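Local atomic coordinates of tRNA (cytosine(38)-C(5))-methyltransferase (Schizosaccharomyces pombe, PDB entry 6FDF), a protein that methylates carbon 5 of cytosine 38 in the anticodon loop of tRNA(Asp), using S-adenosyl-L-methionine as methyl donor. Residues R10-G19 / I32-D41; V199-E207 / V232-C240. All coordinates share one frame; numbering follows the deposited sequence.

Contact 1 (R10-G19 / I32-D41); sequences RLRVLELYSG and IPADIVCAID. With SAH (S-adenosyl-L-homocysteine), chain E.
D41 OD2 is gripped by two donors, the backbone N of G19 at 2.8 Å, on the anti side of the carboxylate and tilted 28° out of its plane, and the ribose O3' of SAH at 2.6 Å. The ribose O2' binds the other oxygen, D41 OD1, also at 2.6 Å, so the carboxylate holds both hydroxyls, as does the acidic residue at the end of the second strand in class I methyltransferases. CG of D41 stands anti to the backbone N (chi1 -159°), which carries the carboxylate to G19 N and the ribose. Y17 turns its ring edge to O4' of SAH. At the far end R10 NE meets D35 OD1 in a nearly straight salt bridge of 2.9 Å, while P33 CB lies over a face of that guanidinium. V37 CG2 sits 3.4 Å above the centre of the R12 guanidinium, whose NE and NH2 bond to the carbonyls of D75 and F74. Parallel strands 11-16 and 34-41 are the two strands of a beta-alpha-beta unit; helix 22-29 lies on the side of E15 and I36, helix 68-74 on that of L14 and I40, and strand 78-81 flanks 11-16.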
loop_
_atom_site.group_PDB
_atom_site.type_symbol
_atom_site.label_atom_id
_atom_site.label_comp_id
_atom_site.label_asym_id
_atom_site.label_seq_id
_atom_site.Cartn_x
_atom_site.Cartn_y
_atom_site.Cartn_z
ATOM N N ARG A 10 23.357 -0.867 -12.552
ATOM C CA ARG A 10 22.090 -1.176 -11.903
ATOM C C ARG A 10 21.592 0.034 -11.123
ATOM O O ARG A 10 22.371 0.912 -10.754
ATOM C CB ARG A 10 22.234 -2.388 -10.984
ATOM C CG ARG A 10 22.539 -3.681 -11.734
ATOM C CD ARG A 10 22.766 -4.843 -10.786
ATOM N NE ARG A 10 21.556 -5.201 -10.051
ATOM C CZ ARG A 10 20.595 -5.982 -10.531
ATOM N NH1 ARG A 10 20.693 -6.482 -11.757
ATOM N NH2 ARG A 10 19.532 -6.260 -9.790
ATOM N N LEU A 11 20.289 0.066 -10.863
ATOM C CA LEU A 11 19.645 1.219 -10.248
ATOM C C LEU A 11 19.695 1.092 -8.729
ATOM O O LEU A 11 19.174 0.122 -8.165
ATOM C CB LEU A 11 18.199 1.337 -10.730
ATOM C CG LEU A 11 17.366 2.501 -10.188
ATOM C CD1 LEU A 11 17.891 3.822 -10.719
ATOM C CD2 LEU A 11 15.900 2.323 -10.546
ATOM N N ARG A 12 20.302 2.078 -8.068
ATOM C CA ARG A 12 20.318 2.117 -6.610
ATOM C C ARG A 12 19.032 2.775 -6.123
ATOM O O ARG A 12 18.721 3.904 -6.517
ATOM C CB ARG A 12 21.548 2.872 -6.105
ATOM C CG ARG A 12 22.877 2.202 -6.469
ATOM C CD ARG A 12 24.072 3.096 -6.112
ATOM N NE ARG A 12 24.166 3.410 -4.683
ATOM C CZ ARG A 12 24.728 2.617 -3.771
ATOM N NH1 ARG A 12 25.234 1.437 -4.119
ATOM N NH2 ARG A 12 24.779 2.999 -2.501
ATOM N N VAL A 13 18.294 2.074 -5.261
ATOM C CA VAL A 13 16.978 2.503 -4.796
ATOM C C VAL A 13 16.999 2.684 -3.285
ATOM O O VAL A 13 17.523 1.836 -2.555
ATOM C CB VAL A 13 15.886 1.492 -5.194
ATOM C CG1 VAL A 13 14.508 2.008 -4.771
ATOM C CG2 VAL A 13 15.931 1.217 -6.683
ATOM N N LEU A 14 16.410 3.784 -2.817
ATOM C CA LEU A 14 16.190 4.020 -1.393
ATOM C C LEU A 14 14.698 3.868 -1.119
ATOM O O LEU A 14 13.882 4.568 -1.722
ATOM C CB LEU A 14 16.679 5.410 -0.991
ATOM C CG LEU A 14 16.452 5.839 0.458
ATOM C CD1 LEU A 14 17.246 4.948 1.411
ATOM C CD2 LEU A 14 16.821 7.304 0.630
ATOM N N GLU A 15 14.348 2.968 -0.207
ATOM C CA GLU A 15 12.953 2.587 0.028
ATOM C C GLU A 15 12.544 3.118 1.404
ATOM O O GLU A 15 12.749 2.461 2.424
ATOM C CB GLU A 15 12.815 1.066 -0.089
ATOM C CG GLU A 15 11.407 0.511 -0.028
ATOM C CD GLU A 15 11.391 -1.000 -0.185
ATOM O OE1 GLU A 15 10.288 -1.589 -0.146
ATOM O OE2 GLU A 15 12.481 -1.600 -0.349
ATOM N N LEU A 16 11.976 4.323 1.422
ATOM C CA LEU A 16 11.605 4.993 2.665
ATOM C C LEU A 16 10.195 4.600 3.088
ATOM O O LEU A 16 9.303 4.464 2.242
ATOM C CB LEU A 16 11.684 6.509 2.488
ATOM C CG LEU A 16 13.058 7.058 2.102
ATOM C CD1 LEU A 16 12.961 8.507 1.663
ATOM C CD2 LEU A 16 14.017 6.906 3.271
ATOM N N TYR A 17 9.987 4.467 4.403
ATOM C CA TYR A 17 8.724 3.961 4.953
ATOM C C TYR A 17 8.420 2.583 4.358
ATOM O O TYR A 17 7.361 2.344 3.773
ATOM C CB TYR A 17 7.548 4.922 4.691
ATOM C CG TYR A 17 7.746 6.401 5.002
ATOM C CD1 TYR A 17 8.256 7.274 4.043
ATOM C CD2 TYR A 17 7.360 6.932 6.231
ATOM C CE1 TYR A 17 8.403 8.629 4.309
ATOM C CE2 TYR A 17 7.514 8.288 6.510
ATOM C CZ TYR A 17 8.029 9.129 5.539
ATOM O OH TYR A 17 8.155 10.473 5.785
ATOM N N SER A 18 9.389 1.675 4.513
ATOM C CA SER A 18 9.417 0.458 3.706
ATOM C C SER A 18 8.362 -0.566 4.111
ATOM O O SER A 18 7.950 -1.376 3.272
ATOM C CB SER A 18 10.797 -0.186 3.785
ATOM O OG SER A 18 11.315 -0.125 5.102
ATOM N N GLY A 19 7.925 -0.566 5.367
ATOM C CA GLY A 19 6.911 -1.534 5.772
ATOM C C GLY A 19 7.391 -2.955 5.530
ATOM O O GLY A 19 8.532 -3.308 5.845
ATOM N N ILE A 32 12.807 -4.502 -12.763
ATOM C CA ILE A 32 13.794 -3.438 -12.620
ATOM C C ILE A 32 15.062 -4.062 -12.052
ATOM O O ILE A 32 15.014 -4.686 -10.980
ATOM C CB ILE A 32 13.277 -2.304 -11.718
ATOM C CG1 ILE A 32 11.936 -1.780 -12.232
ATOM C CG2 ILE A 32 14.294 -1.180 -11.630
ATOM C CD1 ILE A 32 11.934 -1.427 -13.713
ATOM N N PRO A 33 16.201 -3.938 -12.726
ATOM C CA PRO A 33 17.465 -4.355 -12.107
ATOM C C PRO A 33 17.839 -3.406 -10.984
ATOM O O PRO A 33 18.642 -2.488 -11.176
ATOM C CB PRO A 33 18.464 -4.294 -13.266
ATOM C CG PRO A 33 17.891 -3.267 -14.191
ATOM C CD PRO A 33 16.395 -3.402 -14.085
ATOM N N ALA A 34 17.262 -3.621 -9.806
ATOM C CA ALA A 34 17.294 -2.642 -8.731
ATOM C C ALA A 34 18.026 -3.226 -7.536
ATOM O O ALA A 34 17.789 -4.375 -7.151
ATOM C CB ALA A 34 15.879 -2.216 -8.326
ATOM N N ASP A 35 18.916 -2.435 -6.961
ATOM C CA ASP A 35 19.565 -2.759 -5.700
ATOM C C ASP A 35 18.978 -1.830 -4.646
ATOM O O ASP A 35 19.280 -0.634 -4.635
ATOM C CB ASP A 35 21.079 -2.602 -5.805
ATOM C CG ASP A 35 21.670 -3.393 -6.960
ATOM O OD1 ASP A 35 21.105 -4.451 -7.314
ATOM O OD2 ASP A 35 22.699 -2.953 -7.517
ATOM N N ILE A 36 18.114 -2.371 -3.785
ATOM C CA ILE A 36 17.635 -1.611 -2.635
ATOM C C ILE A 36 18.828 -1.397 -1.717
ATOM O O ILE A 36 19.267 -2.320 -1.020
ATOM C CB ILE A 36 16.486 -2.323 -1.894
ATOM C CG1 ILE A 36 15.312 -2.601 -2.833
ATOM C CG2 ILE A 36 16.015 -1.485 -0.706
ATOM C CD1 ILE A 36 14.765 -1.386 -3.478
ATOM N N VAL A 37 19.383 -0.187 -1.743
ATOM C CA VAL A 37 20.540 0.116 -0.909
ATOM C C VAL A 37 20.154 0.073 0.563
ATOM O O VAL A 37 20.906 -0.433 1.410
ATOM C CB VAL A 37 21.126 1.480 -1.312
ATOM C CG1 VAL A 37 22.194 1.924 -0.325
ATOM C CG2 VAL A 37 21.686 1.413 -2.722
ATOM N N CYS A 38 18.978 0.601 0.889
ATOM C CA CYS A 38 18.498 0.627 2.259
ATOM C C CYS A 38 16.983 0.725 2.222
ATOM O O CYS A 38 16.419 1.388 1.347
ATOM C CB CYS A 38 19.077 1.806 3.052
ATOM S SG CYS A 38 18.860 1.674 4.854
ATOM N N ALA A 39 16.342 0.059 3.172
ATOM C CA ALA A 39 14.917 0.201 3.434
ATOM C C ALA A 39 14.789 0.734 4.851
ATOM O O ALA A 39 15.411 0.196 5.769
ATOM C CB ALA A 39 14.194 -1.135 3.274
ATOM N N ILE A 40 14.036 1.814 5.031
ATOM C CA ILE A 40 13.986 2.496 6.322
ATOM C C ILE A 40 12.567 2.451 6.863
ATOM O O ILE A 40 11.626 2.896 6.195
ATOM C CB ILE A 40 14.476 3.946 6.215
ATOM C CG1 ILE A 40 15.928 3.972 5.731
ATOM C CG2 ILE A 40 14.367 4.632 7.563
ATOM C CD1 ILE A 40 16.534 5.354 5.697
ATOM N N ASP A 41 12.421 1.933 8.081
ATOM C CA ASP A 41 11.140 1.934 8.772
ATOM C C ASP A 41 11.415 1.921 10.267
ATOM O O ASP A 41 12.378 1.306 10.732
ATOM C CB ASP A 41 10.269 0.737 8.356
ATOM C CG ASP A 41 8.789 0.958 8.637
ATOM O OD1 ASP A 41 8.422 1.118 9.821
ATOM O OD2 ASP A 41 7.996 0.976 7.667
HETATM N N SAH E . 4.715 1.123 2.003
HETATM C CA SAH E . 4.964 0.118 3.014
HETATM C CB SAH E . 4.277 0.464 4.337
HETATM C CG SAH E . 4.079 1.971 4.491
HETATM S SD SAH E . 2.990 2.384 5.820
HETATM C C SAH E . 4.526 -1.223 2.518
HETATM O O SAH E . 4.110 -1.311 1.342
HETATM O OXT SAH E . 4.612 -2.190 3.305
HETATM C "C5'" SAH E . 4.002 3.656 6.490
HETATM C "C4'" SAH E . 5.221 3.028 7.166
HETATM O "O4'" SAH E . 6.089 4.085 7.533
HETATM C "C3'" SAH E . 4.880 2.237 8.429
HETATM O "O3'" SAH E . 5.472 0.941 8.364
HETATM C "C2'" SAH E . 5.556 3.019 9.559
HETATM O "O2'" SAH E . 6.157 2.153 10.528
HETATM C "C1'" SAH E . 6.620 3.820 8.819
HETATM N N9 SAH E . 6.921 5.137 9.417
HETATM C C8 SAH E . 6.043 6.071 9.835
HETATM N N7 SAH E . 6.694 7.154 10.323
HETATM C C5 SAH E . 8.019 6.928 10.222
HETATM C C6 SAH E . 9.259 7.659 10.550
HETATM N N6 SAH E . 9.211 8.891 11.104
HETATM N N1 SAH E . 10.433 7.043 10.275
HETATM C C2 SAH E . 10.491 5.818 9.723
HETATM N N3 SAH E . 9.402 5.096 9.399
HETATM C C4 SAH E . 8.158 5.591 9.630
#

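Contact 2 (V199-E207 / V232-C240); sequences VKRIRDYLE and VKPDSSSCC
With CG anti to its carbonyl carbon (chi1 -63°) and the chain extended from there to NE, R201 runs alongside the turn of 232-240 and brings NH1 to D235 O at 2.8 Å, nearly along the C=O axis. I202 also sets CG1 anti to its carbonyl carbon (chi1 -64°) and, with a like second torsion, brings CD1 to C239 SG at 3.9 Å and lays CG1 near S236 CB. The backbones also bond directly: I202 N bonds to S236 O at 2.9 Å, and R203 N takes a lone pair of P234 O in the carbonyl plane at 2.8 Å. Three successive carbonyls, those of P234, D235 and S236, are thus each engaged from the other segment. They belong to a type I beta turn from K233 to S236, closed by S236 N on K233 O and braced by K233 N on S236 OG, while the facing segment makes a short 3-10 turn around R203 with D204 OD2 accepting from R201 N. An alanine at R201 would take away the donor to D235 O and is likely to leave E196, the salt-bridge partner of NH2, without its mate here. R203 CB and L206 CD1 both touch P234 CB, L206 at 4.1 Å, and R203 NH1 comes to D235 CB at 3.4 Å without its charge meeting the carboxylate. Beyond them, L257 of strand 256-258 touches both L206 and P234, and helix 283-289 meets L206 through E285.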
loop_
_atom_site.group_PDB
_atom_site.type_symbol
_atom_site.label_atom_id
_atom_site.label_comp_id
_atom_site.label_asym_id
_atom_site.label_seq_id
_atom_site.Cartn_x
_atom_site.Cartn_y
_atom_site.Cartn_z
ATOM N N VAL A 199 -12.608 -11.701 -15.993
ATOM C CA VAL A 199 -12.810 -10.696 -14.959
ATOM C C VAL A 199 -12.525 -11.378 -13.633
ATOM O O VAL A 199 -13.202 -12.345 -13.264
ATOM C CB VAL A 199 -14.238 -10.135 -14.994
ATOM C CG1 VAL A 199 -14.519 -9.319 -13.741
ATOM C CG2 VAL A 199 -14.457 -9.308 -16.246
ATOM N N LYS A 200 -11.529 -10.882 -12.913
ATOM C CA LYS A 200 -11.162 -11.519 -11.661
ATOM C C LYS A 200 -12.220 -11.267 -10.599
ATOM O O LYS A 200 -12.780 -10.172 -10.490
ATOM C CB LYS A 200 -9.784 -11.049 -11.202
ATOM C CG LYS A 200 -8.696 -11.475 -12.173
ATOM C CD LYS A 200 -7.327 -11.514 -11.528
ATOM C CE LYS A 200 -6.280 -11.969 -12.532
ATOM N NZ LYS A 200 -6.547 -13.368 -12.981
ATOM N N ARG A 201 -12.480 -12.298 -9.805
ATOM C CA ARG A 201 -13.464 -12.243 -8.744
ATOM C C ARG A 201 -12.808 -12.750 -7.470
ATOM O O ARG A 201 -11.671 -13.229 -7.481
ATOM C CB ARG A 201 -14.714 -13.056 -9.112
ATOM C CG ARG A 201 -15.428 -12.491 -10.341
ATOM C CD ARG A 201 -16.550 -13.377 -10.842
ATOM N NE ARG A 201 -17.152 -12.826 -12.058
ATOM C CZ ARG A 201 -18.128 -11.924 -12.070
ATOM N NH1 ARG A 201 -18.630 -11.469 -10.929
ATOM N NH2 ARG A 201 -18.607 -11.478 -13.222
ATOM N N ILE A 202 -13.535 -12.611 -6.359
ATOM C CA ILE A 202 -12.993 -12.973 -5.050
ATOM C C ILE A 202 -12.477 -14.407 -5.040
ATOM O O ILE A 202 -11.411 -14.694 -4.479
ATOM C CB ILE A 202 -14.056 -12.741 -3.958
ATOM C CG1 ILE A 202 -14.395 -11.253 -3.870
ATOM C CG2 ILE A 202 -13.561 -13.250 -2.621
ATOM C CD1 ILE A 202 -13.199 -10.388 -3.531
ATOM N N ARG A 203 -13.215 -15.326 -5.677
ATOM C CA ARG A 203 -12.829 -16.736 -5.677
ATOM C C ARG A 203 -11.415 -16.949 -6.207
ATOM O O ARG A 203 -10.753 -17.924 -5.834
ATOM C CB ARG A 203 -13.815 -17.550 -6.525
ATOM C CG ARG A 203 -13.905 -17.079 -7.979
ATOM C CD ARG A 203 -14.716 -18.035 -8.849
ATOM N NE ARG A 203 -16.107 -17.618 -9.011
ATOM C CZ ARG A 203 -16.612 -17.112 -10.134
ATOM N NH1 ARG A 203 -17.890 -16.763 -10.189
ATOM N NH2 ARG A 203 -15.843 -16.963 -11.205
ATOM N N ASP A 204 -10.931 -16.052 -7.065
ATOM C CA ASP A 204 -9.604 -16.217 -7.649
ATOM C C ASP A 204 -8.485 -15.960 -6.650
ATOM O O ASP A 204 -7.328 -16.264 -6.949
ATOM C CB ASP A 204 -9.446 -15.297 -8.860
ATOM C CG ASP A 204 -10.390 -15.660 -9.990
ATOM O OD1 ASP A 204 -10.328 -16.810 -10.477
ATOM O OD2 ASP A 204 -11.200 -14.797 -10.390
ATOM N N TYR A 205 -8.801 -15.407 -5.483
ATOM C CA TYR A 205 -7.817 -15.095 -4.463
ATOM C C TYR A 205 -7.964 -15.943 -3.209
ATOM O O TYR A 205 -7.081 -15.900 -2.345
ATOM C CB TYR A 205 -7.905 -13.605 -4.093
ATOM C CG TYR A 205 -7.588 -12.692 -5.257
ATOM C CD1 TYR A 205 -8.520 -12.480 -6.270
ATOM C CD2 TYR A 205 -6.358 -12.054 -5.354
ATOM C CE1 TYR A 205 -8.233 -11.663 -7.345
ATOM C CE2 TYR A 205 -6.066 -11.225 -6.424
ATOM C CZ TYR A 205 -7.007 -11.037 -7.416
ATOM O OH TYR A 205 -6.720 -10.214 -8.480
ATOM N N LEU A 206 -9.053 -16.699 -3.080
ATOM C CA LEU A 206 -9.325 -17.403 -1.836
ATOM C C LEU A 206 -8.395 -18.595 -1.653
ATOM O O LEU A 206 -8.000 -19.266 -2.615
ATOM C CB LEU A 206 -10.781 -17.880 -1.797
ATOM C CG LEU A 206 -11.872 -16.808 -1.812
ATOM C CD1 LEU A 206 -13.262 -17.434 -1.811
ATOM C CD2 LEU A 206 -11.700 -15.850 -0.627
ATOM N N GLU A 207 -8.071 -18.869 -0.393
ATOM C CA GLU A 207 -7.516 -20.161 -0.038
ATOM C C GLU A 207 -8.634 -21.192 -0.070
ATOM O O GLU A 207 -9.817 -20.863 0.056
ATOM C CB GLU A 207 -6.863 -20.114 1.342
ATOM C CG GLU A 207 -5.628 -19.223 1.406
ATOM C CD GLU A 207 -4.924 -19.301 2.746
ATOM O OE1 GLU A 207 -3.967 -20.093 2.883
ATOM O OE2 GLU A 207 -5.341 -18.577 3.674
ATOM N N VAL A 232 -19.521 -10.042 1.003
ATOM C CA VAL A 232 -19.265 -10.431 -0.377
ATOM C C VAL A 232 -19.261 -11.953 -0.461
ATOM O O VAL A 232 -19.142 -12.660 0.543
ATOM C CB VAL A 232 -17.941 -9.850 -0.924
ATOM C CG1 VAL A 232 -17.940 -8.321 -0.845
ATOM C CG2 VAL A 232 -16.738 -10.432 -0.183
ATOM N N LYS A 233 -19.419 -12.453 -1.681
ATOM C CA LYS A 233 -19.417 -13.875 -1.974
ATOM C C LYS A 233 -18.263 -14.196 -2.917
ATOM O O LYS A 233 -17.647 -13.285 -3.484
ATOM C CB LYS A 233 -20.761 -14.298 -2.590
ATOM C CG LYS A 233 -21.900 -14.329 -1.570
ATOM C CD LYS A 233 -23.268 -14.579 -2.213
ATOM C CE LYS A 233 -24.052 -13.279 -2.325
ATOM N NZ LYS A 233 -25.500 -13.494 -2.598
ATOM N N PRO A 234 -17.891 -15.475 -3.051
ATOM C CA PRO A 234 -16.789 -15.819 -3.968
ATOM C C PRO A 234 -16.960 -15.274 -5.376
ATOM O O PRO A 234 -15.959 -14.965 -6.031
ATOM C CB PRO A 234 -16.794 -17.354 -3.951
ATOM C CG PRO A 234 -17.314 -17.693 -2.595
ATOM C CD PRO A 234 -18.355 -16.652 -2.290
ATOM N N ASP A 235 -18.190 -15.137 -5.864
ATOM C CA ASP A 235 -18.395 -14.621 -7.211
ATOM C C ASP A 235 -18.410 -13.099 -7.278
ATOM O O ASP A 235 -18.615 -12.554 -8.368
ATOM C CB ASP A 235 -19.695 -15.179 -7.805
ATOM C CG ASP A 235 -20.935 -14.646 -7.111
ATOM O OD1 ASP A 235 -20.834 -14.221 -5.942
ATOM O OD2 ASP A 235 -22.018 -14.662 -7.735
ATOM N N SER A 236 -18.195 -12.400 -6.160
ATOM C CA SER A 236 -18.181 -10.944 -6.186
ATOM C C SER A 236 -16.987 -10.424 -6.978
ATOM O O SER A 236 -15.902 -11.011 -6.974
ATOM C CB SER A 236 -18.141 -10.380 -4.764
ATOM O OG SER A 236 -19.301 -10.762 -4.044
ATOM N N SER A 237 -17.186 -9.283 -7.634
ATOM C CA SER A 237 -16.136 -8.643 -8.413
ATOM C C SER A 237 -15.451 -7.505 -7.666
ATOM O O SER A 237 -14.611 -6.815 -8.252
ATOM C CB SER A 237 -16.702 -8.134 -9.742
ATOM O OG SER A 237 -17.754 -7.215 -9.524
ATOM N N SER A 238 -15.781 -7.288 -6.397
ATOM C CA SER A 238 -15.030 -6.322 -5.603
ATOM C C SER A 238 -15.238 -6.613 -4.124
ATOM O O SER A 238 -16.088 -7.420 -3.734
ATOM C CB SER A 238 -15.430 -4.876 -5.926
ATOM O OG SER A 238 -14.471 -3.964 -5.399
ATOM N N CYS A 239 -14.449 -5.924 -3.306
ATOM C CA CYS A 239 -14.623 -5.910 -1.863
ATOM C C CYS A 239 -14.036 -4.603 -1.351
ATOM O O CYS A 239 -13.341 -3.884 -2.074
ATOM C CB CYS A 239 -13.969 -7.129 -1.189
ATOM S SG CYS A 239 -12.171 -7.306 -1.371
ATOM N N CYS A 240 -14.327 -4.300 -0.091
ATOM C CA CYS A 240 -14.032 -2.976 0.431
ATOM C C CYS A 240 -12.574 -2.856 0.864
ATOM O O CYS A 240 -11.818 -3.830 0.940
ATOM C CB CYS A 240 -14.973 -2.636 1.583
ATOM S SG CYS A 240 -16.672 -2.287 1.033
#

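In the fold
Contact 1 closes before contact 2 opens along the chain, and the two sit on opposite sides of its centre, with their own centres 32 Å apart and nearest atoms about 19 Å apart. They differ in kind: 10-19 with 32-41 joins neighbouring strands in the seven-stranded sheet of the Rossmann-like catalytic fold, whereas 199-207 with 232-240 joins two loops beside the small three-stranded sheet. Of the two, contact 1 meets the bound SAH, the product left by the methyl donor, and supplies four of the 17 pocket residues; its Y17 side chain is about 6 Å from that of C85, the predicted catalytic cysteine. Contact 2 lies away from both pocket and active site.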